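Local coordinates for protein probable zinc protease (Pseudomonas aeruginosa, PDB 4NNZ) that probably acts as a zinc-dependent metallopeptidase of the M16 family, serving as one subunit of a heterodimeric protease, at residues G45-S50 against I163-D168; Y153-Y158 against L226-P231; F251-L256 against T299-F304. One frame throughout, in Å; residues are numbered along the deposited sequence.

From the N terminus, the chain first enters contact 1, where residues 45-50 lead into helix 49-56. It returns more than a hundred residues later, at 163-168, to close that loop at the start of helix 166-171. Before this closure, residues 153-158 have already opened contact 2, which closes at 226-231, so the two loops cross. Contact 2 joins the half carrying the six-stranded sheet to the approach to strand 233-240 in the half carrying the five-stranded one. Contact 3 opens afterwards, in series, and ties the ends of strands 246-253 and 294-301. Contacts 2 and 3 touch through Glu227 and Asn252; contacts 1 and 2 both reach the second subunit.

Contact 1 of 3, residues G45-S50 against I163-D168; sequences GLTGLS and IGWMAD
Asp168 and Thr47 carry this contact, with a carboxylate oxygen and a hydroxyl locked into a short relay. Asp168 OD2 accepts the hydroxyl of Thr47 at an OG1–OD2 separation modelled as 2.5 Å, so short that its exact length is doubtful. It also accepts from the backbone of the same residue, Thr47 N to Asp168 OD2 being 3.2 Å, with the N-H coming from above the carboxylate plane. Gly45 N adds a weak third bond to that oxygen. Threonine suits its place because the hydroxyl serves in both directions: while donating to Asp168, OG1 accepts from the backbone N of Trp165 at 2.9 Å, along a nearly straight bond (165° at the hydrogen). A chi1 of 65° sets OG1 between the backbone N and carbonyl carbon of Thr47, facing both partners. Its methyl CG2 lies 4.0 Å from Trp165 CD1.

Gly48 and Gly164 let the backbones meet where no CB could stand between them: their CA atoms are 3.5 Å apart, and both residues have positive phi. Two waters stitch the margins, one donating to Gly45 O and Asp168 O, the other to Gly48 O and Ile163 O.

Gly48 is the N-cap of helix 49-56, whose HxxEH sequence is the inverted zinc-binding motif of M16 peptidases, and Trp165 is the N-cap of helix 166-171. Asp168, in the first turn of the latter, probably gains from the helix dipole, and its other oxygen forms a salt bridge with Arg171. Around this junction of two helix starts, Ile163 packs on helix 118-137, Leu49 on helix 174-184, and Trp165 on Ala155 of the second subunit.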
# COMPACT_ATOMS: atom_id res chain seq x y z
N GLY A 45 5.99 6.52 0.16
CA GLY A 45 7.05 7.43 0.45
C GLY A 45 6.85 8.71 -0.29
O GLY A 45 7.43 9.68 0.04
N LEU A 46 5.96 8.71 -1.26
CA LEU A 46 5.60 9.90 -1.96
C LEU A 46 4.11 10.09 -2.04
O LEU A 46 3.59 10.44 -3.07
CB LEU A 46 6.22 9.92 -3.34
CG LEU A 46 7.69 9.56 -3.47
CD1 LEU A 46 7.89 8.48 -4.51
CD2 LEU A 46 8.53 10.76 -3.78
N THR A 47 3.42 9.81 -0.97
CA THR A 47 2.01 10.06 -0.90
C THR A 47 1.69 11.52 -0.72
O THR A 47 2.49 12.29 -0.25
CB THR A 47 1.27 9.17 0.10
OG1 THR A 47 1.69 9.43 1.42
CG2 THR A 47 1.52 7.77 -0.18
N GLY A 48 0.49 11.87 -1.13
CA GLY A 48 -0.04 13.18 -0.95
C GLY A 48 0.32 14.14 -2.02
O GLY A 48 0.00 15.28 -1.91
N LEU A 49 1.01 13.65 -3.02
CA LEU A 49 1.53 14.44 -4.12
C LEU A 49 0.50 15.09 -4.99
O LEU A 49 0.70 16.18 -5.40
CB LEU A 49 2.40 13.56 -4.98
CG LEU A 49 3.76 14.01 -5.47
CD1 LEU A 49 4.55 14.74 -4.42
CD2 LEU A 49 4.51 12.80 -5.93
N SER A 50 -0.56 14.39 -5.33
CA SER A 50 -1.58 14.94 -6.17
C SER A 50 -2.34 16.03 -5.52
O SER A 50 -2.64 17.02 -6.11
CB SER A 50 -2.52 13.86 -6.62
OG SER A 50 -1.82 12.68 -6.68
N ILE A 163 -4.56 12.95 1.45
CA ILE A 163 -3.77 14.00 2.05
C ILE A 163 -2.29 13.69 2.09
O ILE A 163 -1.49 14.57 1.97
CB ILE A 163 -4.28 14.43 3.44
CG1 ILE A 163 -3.48 15.61 3.96
CG2 ILE A 163 -4.11 13.33 4.44
CD1 ILE A 163 -3.60 16.85 3.13
N GLY A 164 -1.96 12.42 2.22
CA GLY A 164 -0.61 11.93 2.32
C GLY A 164 -0.23 11.57 3.71
O GLY A 164 -0.72 12.14 4.62
N TRP A 165 0.61 10.58 3.89
CA TRP A 165 1.13 10.26 5.20
C TRP A 165 2.13 11.31 5.65
O TRP A 165 2.83 11.86 4.86
CB TRP A 165 1.77 8.88 5.21
CG TRP A 165 0.90 7.74 4.82
CD1 TRP A 165 1.00 7.00 3.71
CD2 TRP A 165 -0.16 7.18 5.56
NE1 TRP A 165 0.08 6.03 3.69
CE2 TRP A 165 -0.65 6.11 4.83
CE3 TRP A 165 -0.76 7.49 6.77
CZ2 TRP A 165 -1.70 5.36 5.26
CZ3 TRP A 165 -1.77 6.74 7.20
CH2 TRP A 165 -2.25 5.69 6.45
N MET A 166 2.20 11.58 6.93
CA MET A 166 2.99 12.67 7.41
C MET A 166 4.44 12.52 7.09
O MET A 166 5.13 13.47 6.80
CB MET A 166 2.78 12.89 8.89
CG MET A 166 3.47 14.14 9.39
SD MET A 166 2.82 15.68 8.80
CE MET A 166 1.51 15.85 9.96
N ALA A 167 4.91 11.30 7.16
CA ALA A 167 6.26 11.01 6.85
C ALA A 167 6.55 11.37 5.43
O ALA A 167 7.60 11.84 5.13
CB ALA A 167 6.52 9.55 7.08
N ASP A 168 5.63 11.12 4.53
CA ASP A 168 5.80 11.50 3.16
C ASP A 168 5.79 13.00 2.92
O ASP A 168 6.59 13.51 2.22
CB ASP A 168 4.81 10.77 2.24
CG ASP A 168 4.86 9.28 2.40
OD1 ASP A 168 5.76 8.79 3.03
OD2 ASP A 168 3.99 8.59 1.91
O HOH W 1 8.04 12.08 0.03
O HOH W 2 -1.39 16.64 0.24

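Contact 2 of 3, residues Y153-Y158 against L226-P231; sequences YPASGY and LELAEP
Glu227 reaches across to the turn at Ala155 and Ser156 and grips its backbone with both carboxylate oxygens. Its chain leaves with CG anti to the backbone N (chi1 -177°) and then bends at chi2 (56°), which swings CD toward the turn. OE2 receives Ala155 N at 2.9 Å through its syn lone pair, while OE1 takes Ser156 N at 2.8 Å, on the syn side but somewhat out of the carboxylate plane. Ser156 OG adds a bond to OE1, 3.1 Å long and nearly in line with the C-O bond; its chi1 of 77° turns the small hydroxyl to that oxygen.

Pro154 has no N-H to offer, but its ring crosses the Glu227 chain at about a right angle and puts Pro154 CD 3.1 Å from Glu227 OE2. Glu227 OE1 also sits at the edge of the Tyr153 ring, in its plane, while Tyr158 CB covers one ring face. Beside the polar grip, Leu228 CD1 meets Ala155 CB at 3.5 Å.

Bound by several N-H and O-H donors, with Leu228 N adding a weak bond to OE2, the carboxylate is probably ionised, its negative charge stabilised by the N-H groups of Ala155 and Ser156 and the Ser156 hydroxyl.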
# COMPACT_ATOMS: atom_id res chain seq x y z
N TYR A 153 -8.01 -2.11 2.14
CA TYR A 153 -7.54 -2.19 0.78
C TYR A 153 -6.10 -2.64 0.71
O TYR A 153 -5.22 -1.91 0.35
CB TYR A 153 -7.69 -0.84 0.09
CG TYR A 153 -9.06 -0.46 -0.38
CD1 TYR A 153 -9.71 -1.16 -1.35
CD2 TYR A 153 -9.66 0.65 0.12
CE1 TYR A 153 -10.95 -0.77 -1.79
CE2 TYR A 153 -10.88 1.04 -0.32
CZ TYR A 153 -11.52 0.33 -1.26
OH TYR A 153 -12.72 0.77 -1.65
N PRO A 154 -5.84 -3.90 1.01
CA PRO A 154 -4.47 -4.37 1.09
C PRO A 154 -3.67 -4.23 -0.18
O PRO A 154 -2.53 -3.90 -0.09
CB PRO A 154 -4.65 -5.85 1.36
CG PRO A 154 -5.92 -5.97 2.02
CD PRO A 154 -6.78 -4.94 1.44
N ALA A 155 -4.24 -4.53 -1.32
CA ALA A 155 -3.47 -4.53 -2.53
C ALA A 155 -3.61 -3.32 -3.42
O ALA A 155 -2.74 -3.06 -4.21
CB ALA A 155 -3.77 -5.77 -3.31
N SER A 156 -4.72 -2.62 -3.35
CA SER A 156 -4.93 -1.49 -4.24
C SER A 156 -4.45 -0.14 -3.76
O SER A 156 -4.14 0.05 -2.65
CB SER A 156 -6.39 -1.41 -4.68
OG SER A 156 -7.21 -0.89 -3.69
N GLY A 157 -4.45 0.80 -4.66
CA GLY A 157 -4.00 2.13 -4.37
C GLY A 157 -4.95 2.84 -3.46
O GLY A 157 -4.66 3.86 -2.93
N TYR A 158 -6.10 2.26 -3.27
CA TYR A 158 -7.11 2.87 -2.47
C TYR A 158 -6.75 2.99 -1.05
O TYR A 158 -7.36 3.73 -0.37
CB TYR A 158 -8.44 2.21 -2.64
CG TYR A 158 -9.09 2.55 -3.93
CD1 TYR A 158 -8.84 3.74 -4.55
CD2 TYR A 158 -9.93 1.67 -4.55
CE1 TYR A 158 -9.42 4.04 -5.73
CE2 TYR A 158 -10.50 1.97 -5.73
CZ TYR A 158 -10.24 3.16 -6.30
OH TYR A 158 -10.80 3.49 -7.46
N LEU A 226 -7.49 -2.61 -8.54
CA LEU A 226 -8.10 -3.85 -8.17
C LEU A 226 -7.60 -4.35 -6.86
O LEU A 226 -6.48 -4.18 -6.51
CB LEU A 226 -7.81 -4.90 -9.20
CG LEU A 226 -7.99 -4.43 -10.61
CD1 LEU A 226 -7.75 -5.61 -11.50
CD2 LEU A 226 -9.40 -3.93 -10.77
N GLU A 227 -8.45 -5.07 -6.18
CA GLU A 227 -8.19 -5.51 -4.86
C GLU A 227 -8.45 -6.99 -4.87
O GLU A 227 -8.99 -7.49 -5.80
CB GLU A 227 -9.13 -4.78 -3.92
CG GLU A 227 -8.89 -5.11 -2.49
CD GLU A 227 -7.48 -4.83 -2.09
OE1 GLU A 227 -7.03 -3.71 -2.33
OE2 GLU A 227 -6.82 -5.72 -1.57
N LEU A 228 -8.03 -7.69 -3.84
CA LEU A 228 -8.34 -9.08 -3.71
C LEU A 228 -9.81 -9.17 -3.52
O LEU A 228 -10.40 -8.33 -2.91
CB LEU A 228 -7.66 -9.66 -2.50
CG LEU A 228 -6.19 -10.01 -2.54
CD1 LEU A 228 -5.37 -8.86 -3.04
CD2 LEU A 228 -5.74 -10.36 -1.15
N ALA A 229 -10.42 -10.18 -4.09
CA ALA A 229 -11.81 -10.47 -3.85
C ALA A 229 -12.10 -10.90 -2.43
O ALA A 229 -13.06 -10.47 -1.86
CB ALA A 229 -12.30 -11.50 -4.82
N GLU A 230 -11.29 -11.76 -1.86
CA GLU A 230 -11.51 -12.22 -0.51
C GLU A 230 -10.26 -12.07 0.31
O GLU A 230 -9.53 -12.99 0.48
CB GLU A 230 -11.96 -13.66 -0.51
CG GLU A 230 -13.41 -13.83 -0.87
CD GLU A 230 -13.84 -15.28 -0.94
OE1 GLU A 230 -13.85 -15.83 -2.03
OE2 GLU A 230 -14.21 -15.86 0.08
N PRO A 231 -10.01 -10.89 0.85
CA PRO A 231 -8.79 -10.64 1.61
C PRO A 231 -8.69 -11.35 2.94
O PRO A 231 -7.64 -11.46 3.48
CB PRO A 231 -8.82 -9.13 1.80
CG PRO A 231 -9.57 -8.65 0.64
CD PRO A 231 -10.67 -9.62 0.54

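Contact 3 of 3, residues F251-L256 against T299-F304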
# COMPACT_ATOMS: atom_id res chain seq x y z
N PHE A 251 -17.20 -3.99 3.28
CA PHE A 251 -17.07 -5.18 2.48
C PHE A 251 -16.43 -4.92 1.13
O PHE A 251 -16.86 -4.08 0.42
CB PHE A 251 -18.42 -5.81 2.29
CG PHE A 251 -18.94 -6.47 3.51
CD1 PHE A 251 -18.55 -7.70 3.85
CD2 PHE A 251 -19.83 -5.83 4.32
CE1 PHE A 251 -19.02 -8.31 4.96
CE2 PHE A 251 -20.31 -6.42 5.44
CZ PHE A 251 -19.90 -7.67 5.76
N ASN A 252 -15.39 -5.66 0.79
CA ASN A 252 -14.73 -5.47 -0.48
C ASN A 252 -15.59 -5.94 -1.61
O ASN A 252 -16.07 -7.04 -1.61
CB ASN A 252 -13.41 -6.22 -0.55
CG ASN A 252 -12.37 -5.67 0.36
OD1 ASN A 252 -12.24 -6.10 1.46
ND2 ASN A 252 -11.61 -4.73 -0.12
N VAL A 253 -15.76 -5.08 -2.58
CA VAL A 253 -16.73 -5.32 -3.63
C VAL A 253 -16.30 -4.71 -4.92
O VAL A 253 -15.37 -3.97 -4.96
CB VAL A 253 -18.12 -4.79 -3.28
CG1 VAL A 253 -18.80 -5.66 -2.27
CG2 VAL A 253 -18.06 -3.37 -2.83
N PRO A 254 -16.98 -5.03 -5.99
CA PRO A 254 -16.75 -4.39 -7.27
C PRO A 254 -17.41 -3.03 -7.44
O PRO A 254 -18.26 -2.63 -6.72
CB PRO A 254 -17.34 -5.37 -8.24
CG PRO A 254 -18.34 -6.10 -7.46
CD PRO A 254 -17.75 -6.25 -6.13
N SER A 255 -17.01 -2.35 -8.48
CA SER A 255 -17.65 -1.13 -8.90
C SER A 255 -17.77 -1.23 -10.40
O SER A 255 -17.29 -2.16 -10.97
CB SER A 255 -16.89 0.09 -8.44
OG SER A 255 -15.95 0.49 -9.37
N LEU A 256 -18.42 -0.27 -11.01
CA LEU A 256 -18.60 -0.26 -12.44
C LEU A 256 -17.27 -0.13 -13.17
O LEU A 256 -17.14 -0.53 -14.28
CB LEU A 256 -19.57 0.82 -12.84
CG LEU A 256 -20.98 0.55 -12.35
CD1 LEU A 256 -21.87 1.76 -12.51
CD2 LEU A 256 -21.58 -0.63 -13.06
N THR A 299 -24.98 3.81 5.69
CA THR A 299 -24.27 3.07 4.69
C THR A 299 -23.72 4.02 3.66
O THR A 299 -24.28 5.05 3.40
CB THR A 299 -25.14 2.03 3.97
OG1 THR A 299 -26.00 2.69 3.06
CG2 THR A 299 -25.97 1.30 4.90
N TYR A 300 -22.58 3.67 3.11
CA TYR A 300 -22.05 4.38 2.00
C TYR A 300 -21.44 3.39 1.04
O TYR A 300 -20.76 2.52 1.44
CB TYR A 300 -21.05 5.40 2.51
CG TYR A 300 -20.24 6.10 1.46
CD1 TYR A 300 -20.78 7.08 0.67
CD2 TYR A 300 -18.92 5.79 1.28
CE1 TYR A 300 -20.03 7.72 -0.29
CE2 TYR A 300 -18.16 6.41 0.33
CZ TYR A 300 -18.71 7.38 -0.45
OH TYR A 300 -17.92 8.00 -1.38
N TYR A 301 -21.76 3.48 -0.24
CA TYR A 301 -21.11 2.70 -1.28
C TYR A 301 -20.94 3.51 -2.54
O TYR A 301 -21.92 3.92 -3.10
CB TYR A 301 -21.96 1.48 -1.59
CG TYR A 301 -21.56 0.70 -2.80
CD1 TYR A 301 -20.29 0.26 -2.96
CD2 TYR A 301 -22.48 0.38 -3.77
CE1 TYR A 301 -19.92 -0.45 -4.05
CE2 TYR A 301 -22.11 -0.34 -4.86
CZ TYR A 301 -20.82 -0.76 -4.98
OH TYR A 301 -20.43 -1.48 -6.04
N ASP A 302 -19.72 3.73 -3.01
CA ASP A 302 -19.53 4.41 -4.27
C ASP A 302 -19.37 3.41 -5.38
O ASP A 302 -18.44 2.67 -5.41
CB ASP A 302 -18.31 5.30 -4.25
CG ASP A 302 -18.15 6.10 -5.51
OD1 ASP A 302 -18.82 5.81 -6.48
OD2 ASP A 302 -17.34 7.03 -5.55
N ALA A 303 -20.32 3.40 -6.29
CA ALA A 303 -20.37 2.46 -7.37
C ALA A 303 -19.62 2.94 -8.57
O ALA A 303 -19.52 2.24 -9.54
CB ALA A 303 -21.80 2.20 -7.74
N PHE A 304 -19.10 4.15 -8.51
CA PHE A 304 -18.46 4.75 -9.66
C PHE A 304 -16.96 4.95 -9.56
O PHE A 304 -16.46 5.97 -9.90
CB PHE A 304 -19.16 6.03 -10.06
CG PHE A 304 -20.60 5.85 -10.32
CD1 PHE A 304 -21.03 5.37 -11.50
CD2 PHE A 304 -21.50 6.12 -9.35
CE1 PHE A 304 -22.34 5.18 -11.74
CE2 PHE A 304 -22.82 5.93 -9.57
CZ PHE A 304 -23.24 5.46 -10.77
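The contact lies at the C-terminal ends of two parallel strands joined by a beta-alpha-beta crossover, where Tyr301 reaches over to Pro254 and Leu256 meets Ala303 and Phe304. CG of Tyr301 stands anti to its backbone N (chi1 169°), and the ring beyond it extends toward the 251-256 segment. The phenol OH of Tyr301 donates to Pro254 O at a modelled 2.5 Å, a length that is doubtful, and lies in the carbonyl plane. A proline has no N-H to give, but its carbonyl remains a good acceptor for tyrosine's long reach. On the way the ring meets Val253, whose CG2 touches Tyr301 CE1 obliquely at 3.7 Å. Over the centre of one ring face stands Ala303 N.

Further on, the backbones bond directly: Leu256 N donates to Ala303 O at 3.1 Å, almost straight at 172°. Leu256 and Phe304 then lie side by side, pointing the same way, and the methyl CD1 of Leu256 comes within 3.5 Å of Phe304 CE1. An Asx turn shapes the loop from Asp302 to Phe304, with Phe304 N bonding Asp302 OD1 at 2.6 Å; aspartate suits this bend by taking up an amide of the turn. The CB of Ser255 packs 3.6 Å from Ala303 O, while its hydroxyl is engaged by Gly307 O.

Strand 309-317 runs antiparallel between strands 246-253 and 294-301, and its first residue, Ser309, packs against both Ser255 and Tyr301. Helix 262-276, part of the crossover, backs Tyr301 and Ala303 through Val265, and Tyr409 of helix 399-409 packs on Val253 and Pro254.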